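Local structure of tellurite resistance protein of COG3793 (Nostoc punctiforme, 2OU3) at residues Ser10-Ile13 and Ile14-Phe18; Leu55-Cys58 and Ala59-Val63. The protein is of uncertain function but belongs to the TerB tellurite resistance family and binds zinc ions and an indole aldehyde in the crystal. All coordinates share one frame; numbering follows the deposited sequence. Where two conformers were deposited one is given.

Both contacts are local, each a run of consecutive residues near the C-terminal end of its helix: contact 1 on helix 4-18, contact 2 on helix 48-60. Contact 1 is partly buried and rich in large aromatic rings, some of which reach the second subunit; contact 2 is buried, lies nearer the centre of the chain, and adds a sulfur-aromatic contact and a serine hydroxyl bond where its helix gives out. The two touch directly: Ser10 OG lies 2.8 Å from Trp61 O, a probable hydrogen bond, and Phe18 packs on Phe57 and Trp61. Phe18 and Trp61 both line the pocket of the same indole-3-carbaldehyde.

Contact 1: Ser10-Ile13 and Ile14-Phe18; sequences SSWI and INWFF. With I3A (1H-indole-3-carbaldehyde), chain E.
Trp12 and Trp16, one helical turn apart, lay their indoles almost parallel: the Trp12 six-membered and Trp16 five-membered rings are inclined by only 4° but displaced, centroids 5.1 Å apart, so that little of one lies over the other. This is an i to i+4 aromatic pair on an alpha helix, on the side that meets the second subunit. Both side chains take CG anti to the backbone N (chi1 -174° and 177°), which sends them the same way, and Trp16 CB comes over the face of the Trp12 six-membered ring, a CH-pi contact. A broad ring suits Trp12, which also meets Trp53 and Phe57 of the second subunit.

Ile13 and Phe17 repeat the spacing on a buried flank; in the conformer given, Ile13 CD1 lies alongside Phe17 CE2. Below, Phe17 N bonds Ile13 O at 3.0 Å. The carbonyl of Trp12 accepts twice, from Trp16 N at 2.8 Å and from a water that also donates to Asn15 OD1; an amide side chain can take this water while its ND2 bonds Phe20 O. At the helix end, Phe18 offers a ring face to the bound indole-3-carbaldehyde, whose C2 sits 3.3 Å above the ring plane, over its centre.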
ATOM      1  N   SER A  10      -6.881   2.963   8.424  1.00 16.72           N
ATOM      2  CA  SER A  10      -7.509   3.536   7.250  1.00 16.25           C
ATOM      3  C   SER A  10      -6.878   4.871   6.842  1.00 15.70           C
ATOM      4  O   SER A  10      -6.677   5.112   5.662  1.00 18.03           O
ATOM      5  CB  SER A  10      -9.019   3.657   7.455  1.00 18.25           C
ATOM      6  OG  SER A  10      -9.583   2.356   7.503  1.00 16.50           O
ATOM      7  N   SER A  11      -6.600   5.732   7.802  1.00 16.52           N
ATOM      8  CA  SER A  11      -5.945   7.004   7.514  1.00 16.08           C
ATOM      9  C   SER A  11      -4.573   6.771   6.880  1.00 15.25           C
ATOM     10  O   SER A  11      -4.182   7.468   5.937  1.00 14.62           O
ATOM     11  CB  SER A  11      -5.737   7.809   8.803  1.00 16.61           C
ATOM     12  OG  SER A  11      -6.958   8.144   9.402  1.00 24.22           O
ATOM     13  N   TRP A  12      -3.835   5.801   7.430  1.00 15.45           N
ATOM     14  CA  TRP A  12      -2.474   5.544   6.979  1.00 15.69           C
ATOM     15  C   TRP A  12      -2.502   5.067   5.545  1.00 14.19           C
ATOM     16  O   TRP A  12      -1.795   5.600   4.695  1.00 14.79           O
ATOM     17  CB  TRP A  12      -1.761   4.504   7.869  1.00 14.30           C
ATOM     18  CG  TRP A  12      -0.298   4.321   7.513  1.00 14.10           C
ATOM     19  CD1 TRP A  12       0.742   4.908   8.124  1.00 16.15           C
ATOM     20  CD2 TRP A  12       0.252   3.523   6.480  1.00 17.15           C
ATOM     21  NE1 TRP A  12       1.915   4.542   7.545  1.00 16.59           N
ATOM     22  CE2 TRP A  12       1.652   3.704   6.515  1.00 15.17           C
ATOM     23  CE3 TRP A  12      -0.286   2.679   5.527  1.00 13.27           C
ATOM     24  CZ2 TRP A  12       2.517   3.049   5.650  1.00 18.54           C
ATOM     25  CZ3 TRP A  12       0.560   2.032   4.672  1.00 14.84           C
ATOM     26  CH2 TRP A  12       1.946   2.252   4.709  1.00 15.46           C
ATOM     27  N   ILE A  13      -3.341   4.073   5.256  1.00 13.92           N
ATOM     28  CA  ILE A  13      -3.376   3.489   3.927  0.50 14.55           C
ATOM     29  C   ILE A  13      -3.957   4.448   2.878  1.00 14.10           C
ATOM     30  O   ILE A  13      -3.504   4.483   1.721  1.00 14.22           O
ATOM     31  CB  ILE A  13      -4.128   2.116   3.959  0.50 15.80           C
ATOM     32  CG1 ILE A  13      -3.680   1.222   2.805  0.50 19.31           C
ATOM     33  CG2 ILE A  13      -5.650   2.299   3.986  0.50 16.47           C
ATOM     34  CD1 ILE A  13      -2.165   1.201   2.577  0.50 21.64           C
ATOM     35  N   ILE A  14      -4.964   5.224   3.267  1.00 14.99           N
ATOM     36  CA  ILE A  14      -5.521   6.236   2.366  1.00 14.17           C
ATOM     37  C   ILE A  14      -4.457   7.273   2.061  1.00 14.47           C
ATOM     38  O   ILE A  14      -4.235   7.634   0.894  1.00 16.07           O
ATOM     39  CB  ILE A  14      -6.764   6.895   2.971  1.00 16.61           C
ATOM     40  CG1 ILE A  14      -7.938   5.960   2.844  1.00 15.43           C
ATOM     41  CG2 ILE A  14      -7.045   8.210   2.261  1.00 18.95           C
ATOM     42  CD1 ILE A  14      -8.431   5.752   1.358  1.00 16.66           C
ATOM     43  N   ASN A  15      -3.739   7.709   3.092  1.00 13.26           N
ATOM     44  CA  ASN A  15      -2.623   8.642   2.850  1.00 13.20           C
ATOM     45  C   ASN A  15      -1.508   8.018   1.979  1.00 14.36           C
ATOM     46  O   ASN A  15      -0.933   8.678   1.096  1.00 15.45           O
ATOM     47  CB  ASN A  15      -2.064   9.191   4.153  1.00 13.57           C
ATOM     48  CG  ASN A  15      -0.946  10.167   3.926  1.00 19.26           C
ATOM     49  OD1 ASN A  15       0.238   9.791   3.936  1.00 17.63           O
ATOM     50  ND2 ASN A  15      -1.301  11.413   3.654  1.00 16.10           N
ATOM     51  N   TRP A  16      -1.210   6.745   2.232  1.00 15.92           N
ATOM     52  CA  TRP A  16      -0.176   6.065   1.513  1.00 14.58           C
ATOM     53  C   TRP A  16      -0.456   6.062  -0.005  1.00 14.72           C
ATOM     54  O   TRP A  16       0.414   6.420  -0.809  1.00 13.94           O
ATOM     55  CB  TRP A  16       0.022   4.633   2.029  1.00 13.99           C
ATOM     56  CG  TRP A  16       1.040   3.882   1.237  1.00 14.53           C
ATOM     57  CD1 TRP A  16       0.793   2.961   0.224  1.00 17.13           C
ATOM     58  CD2 TRP A  16       2.462   4.024   1.294  1.00 12.56           C
ATOM     59  NE1 TRP A  16       1.979   2.518  -0.296  1.00 16.38           N
ATOM     60  CE2 TRP A  16       3.013   3.156   0.331  1.00 18.34           C
ATOM     61  CE3 TRP A  16       3.330   4.799   2.067  1.00 16.06           C
ATOM     62  CZ2 TRP A  16       4.387   3.054   0.126  1.00 17.39           C
ATOM     63  CZ3 TRP A  16       4.680   4.684   1.873  1.00 22.14           C
ATOM     64  CH2 TRP A  16       5.201   3.799   0.930  1.00 20.72           C
ATOM     65  N   PHE A  17      -1.651   5.647  -0.399  1.00 14.73           N
ATOM     66  CA  PHE A  17      -1.928   5.481  -1.822  1.00 12.57           C
ATOM     67  C   PHE A  17      -2.360   6.778  -2.503  1.00 13.24           C
ATOM     68  O   PHE A  17      -2.132   6.951  -3.703  1.00 14.21           O
ATOM     69  CB  PHE A  17      -3.022   4.439  -2.021  1.00 13.95           C
ATOM     70  CG  PHE A  17      -2.531   3.030  -1.878  1.00 17.37           C
ATOM     71  CD1 PHE A  17      -1.612   2.514  -2.772  1.00 16.68           C
ATOM     72  CD2 PHE A  17      -3.000   2.212  -0.864  1.00 19.85           C
ATOM     73  CE1 PHE A  17      -1.174   1.200  -2.668  1.00 19.89           C
ATOM     74  CE2 PHE A  17      -2.551   0.879  -0.755  1.00 24.40           C
ATOM     75  CZ  PHE A  17      -1.641   0.393  -1.650  1.00 16.41           C
ATOM     76  N   PHE A  18      -3.060   7.639  -1.784  1.00 12.75           N
ATOM     77  CA  PHE A  18      -3.682   8.803  -2.444  1.00 13.10           C
ATOM     78  C   PHE A  18      -3.185  10.167  -1.971  1.00 13.41           C
ATOM     79  O   PHE A  18      -3.498  11.174  -2.619  1.00 14.70           O
ATOM     80  CB  PHE A  18      -5.200   8.725  -2.345  1.00 12.02           C
ATOM     81  CG  PHE A  18      -5.751   7.403  -2.804  1.00 12.65           C
ATOM     82  CD1 PHE A  18      -5.733   7.069  -4.140  1.00 17.11           C
ATOM     83  CD2 PHE A  18      -6.139   6.439  -1.872  1.00 12.90           C
ATOM     84  CE1 PHE A  18      -6.177   5.831  -4.566  1.00 13.73           C
ATOM     85  CE2 PHE A  18      -6.621   5.188  -2.279  1.00 14.83           C
ATOM     86  CZ  PHE A  18      -6.607   4.874  -3.621  1.00 12.46           C
TER
HETATM   87  O   I3A E 163     -11.988   6.388  -1.587  1.00 14.37           O
HETATM   88  C3' I3A E 163     -10.913   6.233  -2.162  1.00 13.87           C
HETATM   89  C3  I3A E 163     -10.479   7.296  -3.101  1.00  7.99           C
HETATM   90  C2  I3A E 163      -9.279   7.291  -3.760  1.00  8.30           C
HETATM   91  N   I3A E 163      -9.217   8.441  -4.515  1.00 11.03           N
HETATM   92  C8  I3A E 163     -10.331   9.188  -4.370  1.00 11.37           C
HETATM   93  C9  I3A E 163     -11.236   8.506  -3.435  1.00 10.31           C
HETATM   94  C4  I3A E 163     -12.463   9.079  -3.065  1.00 11.96           C
HETATM   95  C5  I3A E 163     -12.821  10.278  -3.633  1.00 11.86           C
HETATM   96  C6  I3A E 163     -11.971  10.953  -4.523  1.00 12.27           C
HETATM   97  C7  I3A E 163     -10.746  10.406  -4.873  1.00 11.93           C
HETATM   98  O   HOH W   1       0.958   7.069   4.951  1.00 18.49           O

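Contact 2: Leu55-Cys58 and Ala59-Val63. With I3A (1H-indole-3-carbaldehyde), chain E.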
ATOM      1  N   LEU A  55     -11.735  -5.041  -5.976  1.00 13.83           N
ATOM      2  CA  LEU A  55     -12.467  -5.215  -4.720  1.00 15.03           C
ATOM      3  C   LEU A  55     -11.520  -5.346  -3.545  1.00 14.14           C
ATOM      4  O   LEU A  55     -11.774  -4.792  -2.466  1.00 15.59           O
ATOM      5  CB  LEU A  55     -13.362  -6.448  -4.776  1.00 14.68           C
ATOM      6  CG  LEU A  55     -14.611  -6.446  -5.646  1.00 26.19           C
ATOM      7  CD1 LEU A  55     -15.332  -7.776  -5.502  1.00 30.42           C
ATOM      8  CD2 LEU A  55     -15.515  -5.402  -5.230  1.00 20.58           C
ATOM      9  N   GLY A  56     -10.403  -6.044  -3.765  1.00 13.94           N
ATOM     10  CA  GLY A  56      -9.396  -6.217  -2.713  1.00 13.36           C
ATOM     11  C   GLY A  56      -8.718  -4.890  -2.372  1.00 12.51           C
ATOM     12  O   GLY A  56      -8.460  -4.580  -1.206  1.00 14.87           O
ATOM     13  N   PHE A  57      -8.436  -4.098  -3.399  1.00 12.75           N
ATOM     14  CA  PHE A  57      -7.824  -2.784  -3.234  1.00 13.78           C
ATOM     15  C   PHE A  57      -8.787  -1.922  -2.428  1.00 14.98           C
ATOM     16  O   PHE A  57      -8.414  -1.361  -1.419  1.00 13.83           O
ATOM     17  CB  PHE A  57      -7.543  -2.225  -4.626  1.00 14.47           C
ATOM     18  CG  PHE A  57      -6.900  -0.880  -4.656  1.00 14.65           C
ATOM     19  CD1 PHE A  57      -5.923  -0.516  -3.741  1.00 18.77           C
ATOM     20  CD2 PHE A  57      -7.236  -0.004  -5.686  1.00 16.88           C
ATOM     21  CE1 PHE A  57      -5.311   0.724  -3.818  1.00 19.54           C
ATOM     22  CE2 PHE A  57      -6.631   1.254  -5.760  1.00 22.04           C
ATOM     23  CZ  PHE A  57      -5.687   1.609  -4.839  1.00 17.24           C
ATOM     24  N   CYS A  58     -10.074  -1.952  -2.797  1.00 13.98           N
ATOM     25  CA  CYS A  58     -11.071  -1.153  -2.115  1.00 14.93           C
ATOM     26  C   CYS A  58     -11.245  -1.617  -0.664  1.00 16.07           C
ATOM     27  O   CYS A  58     -11.253  -0.810   0.268  1.00 13.30           O
ATOM     28  CB  CYS A  58     -12.398  -1.174  -2.882  1.00 16.62           C
ATOM     29  SG  CYS A  58     -13.714  -0.195  -2.120  1.00 18.09           S
ATOM     30  N   ALA A  59     -11.317  -2.928  -0.455  1.00 14.00           N
ATOM     31  CA  ALA A  59     -11.471  -3.478   0.906  1.00 15.46           C
ATOM     32  C   ALA A  59     -10.333  -3.075   1.824  1.00 16.20           C
ATOM     33  O   ALA A  59     -10.572  -2.846   3.028  1.00 16.63           O
ATOM     34  CB  ALA A  59     -11.590  -5.003   0.871  1.00 15.50           C
ATOM     35  N   SER A  60      -9.112  -2.994   1.275  1.00 18.05           N
ATOM     36  CA  SER A  60      -7.935  -2.687   2.075  1.00 18.80           C
ATOM     37  C   SER A  60      -8.067  -1.347   2.739  1.00 17.68           C
ATOM     38  O   SER A  60      -7.419  -1.136   3.741  1.00 18.24           O
ATOM     39  CB  SER A  60      -6.641  -2.717   1.259  1.00 19.29           C
ATOM     40  OG  SER A  60      -6.529  -1.594   0.428  1.00 17.89           O
ATOM     41  N   TRP A  61      -8.838  -0.410   2.179  1.00 16.01           N
ATOM     42  CA  TRP A  61      -8.965   0.929   2.800  1.00 16.85           C
ATOM     43  C   TRP A  61      -9.833   0.909   4.051  1.00 18.00           C
ATOM     44  O   TRP A  61      -9.979   1.925   4.732  1.00 18.43           O
ATOM     45  CB  TRP A  61      -9.565   1.981   1.876  1.00 17.36           C
ATOM     46  CG  TRP A  61      -9.041   1.921   0.482  1.00 15.77           C
ATOM     47  CD1 TRP A  61      -7.803   1.525   0.102  1.00 16.91           C
ATOM     48  CD2 TRP A  61      -9.749   2.250  -0.717  1.00 12.24           C
ATOM     49  NE1 TRP A  61      -7.691   1.578  -1.266  1.00 14.81           N
ATOM     50  CE2 TRP A  61      -8.868   2.038  -1.790  1.00 15.75           C
ATOM     51  CE3 TRP A  61     -11.042   2.729  -0.990  1.00 15.14           C
ATOM     52  CZ2 TRP A  61      -9.245   2.254  -3.118  1.00 14.57           C
ATOM     53  CZ3 TRP A  61     -11.406   2.938  -2.291  1.00 15.62           C
ATOM     54  CH2 TRP A  61     -10.514   2.699  -3.345  1.00 16.83           C
ATOM     55  N   GLY A  62     -10.443  -0.217   4.336  1.00 15.04           N
ATOM     56  CA  GLY A  62     -11.300  -0.360   5.527  1.00 17.04           C
ATOM     57  C   GLY A  62     -12.704   0.199   5.372  1.00 16.85           C
ATOM     58  O   GLY A  62     -13.398   0.481   6.371  1.00 16.18           O
ATOM     59  N   VAL A  63     -13.147   0.341   4.121  1.00 16.09           N
ATOM     60  CA  VAL A  63     -14.546   0.726   3.816  1.00 13.53           C
ATOM     61  C   VAL A  63     -15.569  -0.174   4.526  1.00 16.90           C
ATOM     62  O   VAL A  63     -15.286  -1.333   4.851  1.00 14.93           O
ATOM     63  CB  VAL A  63     -14.863   0.751   2.304  1.00 15.18           C
ATOM     64  CG1 VAL A  63     -14.005   1.764   1.614  1.00 16.01           C
ATOM     65  CG2 VAL A  63     -14.763  -0.666   1.637  1.00 12.96           C
TER
HETATM   66  O   I3A E 163     -11.988   6.388  -1.587  1.00 14.37           O
HETATM   67  C3' I3A E 163     -10.913   6.233  -2.162  1.00 13.87           C
HETATM   68  C3  I3A E 163     -10.479   7.296  -3.101  1.00  7.99           C
HETATM   69  C2  I3A E 163      -9.279   7.291  -3.760  1.00  8.30           C
HETATM   70  N   I3A E 163      -9.217   8.441  -4.515  1.00 11.03           N
HETATM   71  C8  I3A E 163     -10.331   9.188  -4.370  1.00 11.37           C
HETATM   72  C9  I3A E 163     -11.236   8.506  -3.435  1.00 10.31           C
HETATM   73  C4  I3A E 163     -12.463   9.079  -3.065  1.00 11.96           C
HETATM   74  C5  I3A E 163     -12.821  10.278  -3.633  1.00 11.86           C
HETATM   75  C6  I3A E 163     -11.971  10.953  -4.523  1.00 12.27           C
HETATM   76  C7  I3A E 163     -10.746  10.406  -4.873  1.00 11.93           C
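Phe57 O accepts two bonds from Ser60, one of them weak, where helix 48-60 runs out into a turn, a C-terminal helix end at which the hydroxyl of Ser60 supplements the backbone bonds. Ser60 OG donates to Phe57 O at 2.6 Å, and Ser60 N adds the weak bond to the same oxygen while making its main one to Gly56 O at 3.0 Å. Serine suits the place: with chi1 74° its hydroxyl sits between the backbone N and the carbonyl carbon, turned back to the preceding turn.

One residue further the bonding pattern tightens from i+4 to i+3. Trp61 N reaches Cys58 O at 3.1 Å, approaching from above the carbonyl plane, and Gly62 N bonds Ala59 O, whereas Ala59 N still makes the regular helical bond to Leu55 O. Gly62 is the first residue to depart from helical backbone angles, with phi 80°, a conformation that a residue without a side chain adopts easily. Trp61 O accepts a probable hydrogen bond from Ser10 OG of helix 4-18.

The Trp61 indole folds back under this turn. Its NE1 lies close to Phe57 O, but the angle is too poor for a hydrogen bond; instead its edge is directed at the face of Phe57 in a T-shaped pair, planes at 80°. Cys58 CA stands over the six-membered ring, and Cys58 SG makes an oblique sulfur-aromatic contact with that ring and also touches Val63 CG2. Against the other face of the indole rests the bound indole-3-carbaldehyde, its formyl carbon C3' 3.3 Å from Trp61 CZ3.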